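Local coordinates for protein beta-lactamase Rm3 (Uncultured bacterium, PDB 5IQK) that hydrolyses the beta-lactam ring of antibiotics as a zinc-dependent metallo-beta-lactamase of subclass B3, and so probably confers resistance on its host, at residues T9-Q14 with V26-L31. Numbering follows the deposited sequence.
Sequences TWNADQ and VGMKGL
Two carbonyls, Trp10 O at the end of helix 5-10 and Ala12 O just beyond it, dock the segment 26-31, which belongs to the connection between strands 23-25 and 34-36. Lys29 N reaches Ala12 O at 2.8 Å, in the plane of that carbonyl and fairly straight (157° at the hydrogen), whereas Gly30 N meets Trp10 O at 2.9 Å from above the carbonyl plane, along a more bent path. The two backbones come close here: Trp10 CA and Gly30 CA are 3.8 Å apart. The Lys29 side chain leaves with CG anti to its backbone N (chi1 -156°), folds at chi2 and chi3, and crosses Gln14 at roughly a right angle, so that NZ donates to Gln14 OE1 over 2.7 Å from well above the amide plane. Further along, two waters replace direct bonds: both donate to Gly27 O, one accepting from Gln14 N and the other donating to Gln14 O.

Van der Waals contacts complete the joint. Leu31 CG sits 3.8 Å from Trp10 CB, an apolar pair, and Met28 runs alongside Asn11, its CG 3.4 Å from the amide oxygen Asn11 OD1. In the next shell Ser52 hydrogen-bonds Asn11 OD1, Lys55 forms a salt bridge with Asp13, and Trp230 NE1 donates to Lys29 O. Trp10 also packs edge-to-face with His223, a zinc ligand, and Leu31 touches both His223 and the ligand Asp81. Two main-chain bonds, one side-chain bond and two water bridges thus fix the N-terminal segment against this loop, a geometry consistent with Trp10 and Leu31 helping to hold those two zinc ligands in place.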
ATOM      1  N   THR A   9     -14.518   0.770  10.270  1.00 18.92           N
ATOM      2  CA  THR A   9     -14.643   1.643   9.107  1.00 20.89           C
ATOM      3  C   THR A   9     -13.636   1.294   8.015  1.00 23.17           C
ATOM      4  O   THR A   9     -13.998   1.157   6.849  1.00 21.84           O
ATOM      5  CB  THR A   9     -14.468   3.124   9.496  1.00 22.21           C
ATOM      6  OG1 THR A   9     -15.550   3.506  10.343  1.00 27.41           O
ATOM      7  CG2 THR A   9     -14.491   4.014   8.260  1.00 25.80           C
ATOM      8  N   TRP A  10     -12.376   1.153   8.397  1.00 17.04           N
ATOM      9  CA  TRP A  10     -11.331   0.818   7.428  1.00 19.96           C
ATOM     10  C   TRP A  10     -11.605  -0.510   6.716  1.00 20.07           C
ATOM     11  O   TRP A  10     -11.294  -0.655   5.529  1.00 17.07           O
ATOM     12  CB  TRP A  10      -9.970   0.765   8.115  1.00 20.49           C
ATOM     13  CG  TRP A  10      -9.414   2.140   8.479  1.00 18.81           C
ATOM     14  CD1 TRP A  10      -9.986   3.355   8.232  1.00 20.69           C
ATOM     15  CD2 TRP A  10      -8.178   2.406   9.152  1.00 16.96           C
ATOM     16  NE1 TRP A  10      -9.174   4.372   8.718  1.00 22.77           N
ATOM     17  CE2 TRP A  10      -8.056   3.808   9.276  1.00 20.11           C
ATOM     18  CE3 TRP A  10      -7.172   1.593   9.674  1.00 19.00           C
ATOM     19  CZ2 TRP A  10      -6.959   4.412   9.899  1.00 20.30           C
ATOM     20  CZ3 TRP A  10      -6.081   2.195  10.289  1.00 17.74           C
ATOM     21  CH2 TRP A  10      -5.983   3.586  10.387  1.00 19.79           C
ATOM     22  N   ASN A  11     -12.153  -1.482   7.442  1.00 16.51           N
ATOM     23  CA  ASN A  11     -12.340  -2.827   6.887  1.00 18.24           C
ATOM     24  C   ASN A  11     -13.695  -3.063   6.221  1.00 20.53           C
ATOM     25  O   ASN A  11     -13.994  -4.187   5.832  1.00 18.87           O
ATOM     26  CB  ASN A  11     -12.142  -3.882   7.983  1.00 18.22           C
ATOM     27  CG  ASN A  11     -11.876  -5.274   7.423  1.00 19.57           C
ATOM     28  OD1 ASN A  11     -11.055  -5.446   6.527  1.00 22.49           O
ATOM     29  ND2 ASN A  11     -12.584  -6.268   7.946  1.00 24.55           N
ATOM     30  N   ALA A  12     -14.504  -2.020   6.088  1.00 18.72           N
ATOM     31  CA  ALA A  12     -15.846  -2.160   5.506  1.00 19.53           C
ATOM     32  C   ALA A  12     -15.792  -2.703   4.078  1.00 20.92           C
ATOM     33  O   ALA A  12     -14.862  -2.418   3.325  1.00 16.82           O
ATOM     34  CB  ALA A  12     -16.573  -0.830   5.533  1.00 21.48           C
ATOM     35  N   ASP A  13     -16.798  -3.494   3.730  1.00 18.14           N
ATOM     36  CA  ASP A  13     -16.905  -4.080   2.397  1.00 19.81           C
ATOM     37  C   ASP A  13     -16.755  -3.065   1.282  1.00 20.64           C
ATOM     38  O   ASP A  13     -17.337  -1.980   1.328  1.00 20.97           O
ATOM     39  CB  ASP A  13     -18.259  -4.761   2.211  1.00 20.38           C
ATOM     40  CG  ASP A  13     -18.408  -6.016   3.027  1.00 25.70           C
ATOM     41  OD1 ASP A  13     -17.425  -6.460   3.655  1.00 23.90           O
ATOM     42  OD2 ASP A  13     -19.528  -6.569   3.019  1.00 26.79           O
ATOM     43  N   GLN A  14     -16.011  -3.455   0.263  1.00 19.92           N
ATOM     44  CA  GLN A  14     -16.005  -2.750  -1.006  1.00 18.50           C
ATOM     45  C   GLN A  14     -16.092  -3.779  -2.113  1.00 21.64           C
ATOM     46  O   GLN A  14     -15.288  -4.703  -2.161  1.00 22.15           O
ATOM     47  CB  GLN A  14     -14.739  -1.899  -1.166  1.00 19.41           C
ATOM     48  CG  GLN A  14     -14.615  -1.312  -2.559  1.00 23.14           C
ATOM     49  CD  GLN A  14     -15.768  -0.390  -2.887  1.00 26.44           C
ATOM     50  OE1 GLN A  14     -15.999   0.582  -2.189  1.00 26.64           O
ATOM     51  NE2 GLN A  14     -16.511  -0.705  -3.948  1.00 24.95           N
ATOM     52  N   VAL A  26      -9.141  -4.974  -5.028  1.00 18.68           N
ATOM     53  CA  VAL A  26      -9.759  -6.067  -4.273  1.00 16.43           C
ATOM     54  C   VAL A  26      -9.754  -5.794  -2.765  1.00 17.46           C
ATOM     55  O   VAL A  26      -9.929  -6.716  -1.958  1.00 19.49           O
ATOM     56  CB  VAL A  26      -9.054  -7.418  -4.545  1.00 20.44           C
ATOM     57  CG1 VAL A  26      -9.296  -7.861  -5.977  1.00 19.94           C
ATOM     58  CG2 VAL A  26      -7.570  -7.315  -4.267  1.00 19.56           C
ATOM     59  N   GLY A  27      -9.584  -4.523  -2.405  1.00 18.80           N
ATOM     60  CA  GLY A  27      -9.497  -4.118  -1.015  1.00 17.48           C
ATOM     61  C   GLY A  27     -10.829  -3.766  -0.362  1.00 19.92           C
ATOM     62  O   GLY A  27     -11.896  -4.256  -0.752  1.00 18.15           O
ATOM     63  N   MET A  28     -10.747  -2.922   0.667  1.00 20.37           N
ATOM     64  CA  MET A  28     -11.883  -2.557   1.510  1.00 16.90           C
ATOM     65  C   MET A  28     -12.146  -1.051   1.395  1.00 17.39           C
ATOM     66  O   MET A  28     -11.458  -0.352   0.653  1.00 18.55           O
ATOM     67  CB  MET A  28     -11.613  -2.941   2.977  1.00 19.34           C
ATOM     68  CG  MET A  28     -11.641  -4.439   3.287  1.00 18.44           C
ATOM     69  SD  MET A  28     -10.433  -5.446   2.380  1.00 21.42           S
ATOM     70  CE  MET A  28      -8.891  -4.606   2.772  1.00 19.29           C
ATOM     71  N   LYS A  29     -13.117  -0.537   2.143  1.00 18.82           N
ATOM     72  CA  LYS A  29     -13.460   0.875   2.033  1.00 17.23           C
ATOM     73  C   LYS A  29     -12.319   1.802   2.491  1.00 18.51           C
ATOM     74  O   LYS A  29     -12.197   2.925   2.001  1.00 17.02           O
ATOM     75  CB  LYS A  29     -14.722   1.181   2.832  1.00 25.45           C
ATOM     76  CG  LYS A  29     -15.466   2.404   2.333  1.00 28.53           C
ATOM     77  CD  LYS A  29     -16.060   2.163   0.963  1.00 31.08           C
ATOM     78  CE  LYS A  29     -17.334   1.325   1.038  1.00 32.67           C
ATOM     79  NZ  LYS A  29     -17.892   1.002  -0.300  1.00 32.35           N
ATOM     80  N   GLY A  30     -11.502   1.347   3.431  1.00 18.42           N
ATOM     81  CA  GLY A  30     -10.477   2.223   3.990  1.00 17.81           C
ATOM     82  C   GLY A  30      -9.058   1.707   3.887  1.00 20.73           C
ATOM     83  O   GLY A  30      -8.132   2.361   4.384  1.00 18.72           O
ATOM     84  N   LEU A  31      -8.884   0.548   3.242  1.00 17.90           N
ATOM     85  CA  LEU A  31      -7.574  -0.103   3.102  1.00 15.58           C
ATOM     86  C   LEU A  31      -7.445  -0.738   1.722  1.00 15.61           C
ATOM     87  O   LEU A  31      -8.267  -1.581   1.360  1.00 19.48           O
ATOM     88  CB  LEU A  31      -7.397  -1.176   4.175  1.00 16.81           C
ATOM     89  CG  LEU A  31      -7.469  -0.713   5.632  1.00 17.32           C
ATOM     90  CD1 LEU A  31      -7.563  -1.922   6.550  1.00 17.78           C
ATOM     91  CD2 LEU A  31      -6.252   0.137   5.961  1.00 20.37           C
TER
HETATM   92  O   HOH W   1     -14.052  -5.695   0.826  1.00 23.94           O
HETATM   93  O   HOH W   2     -12.728  -4.593  -3.392  1.00 24.33           O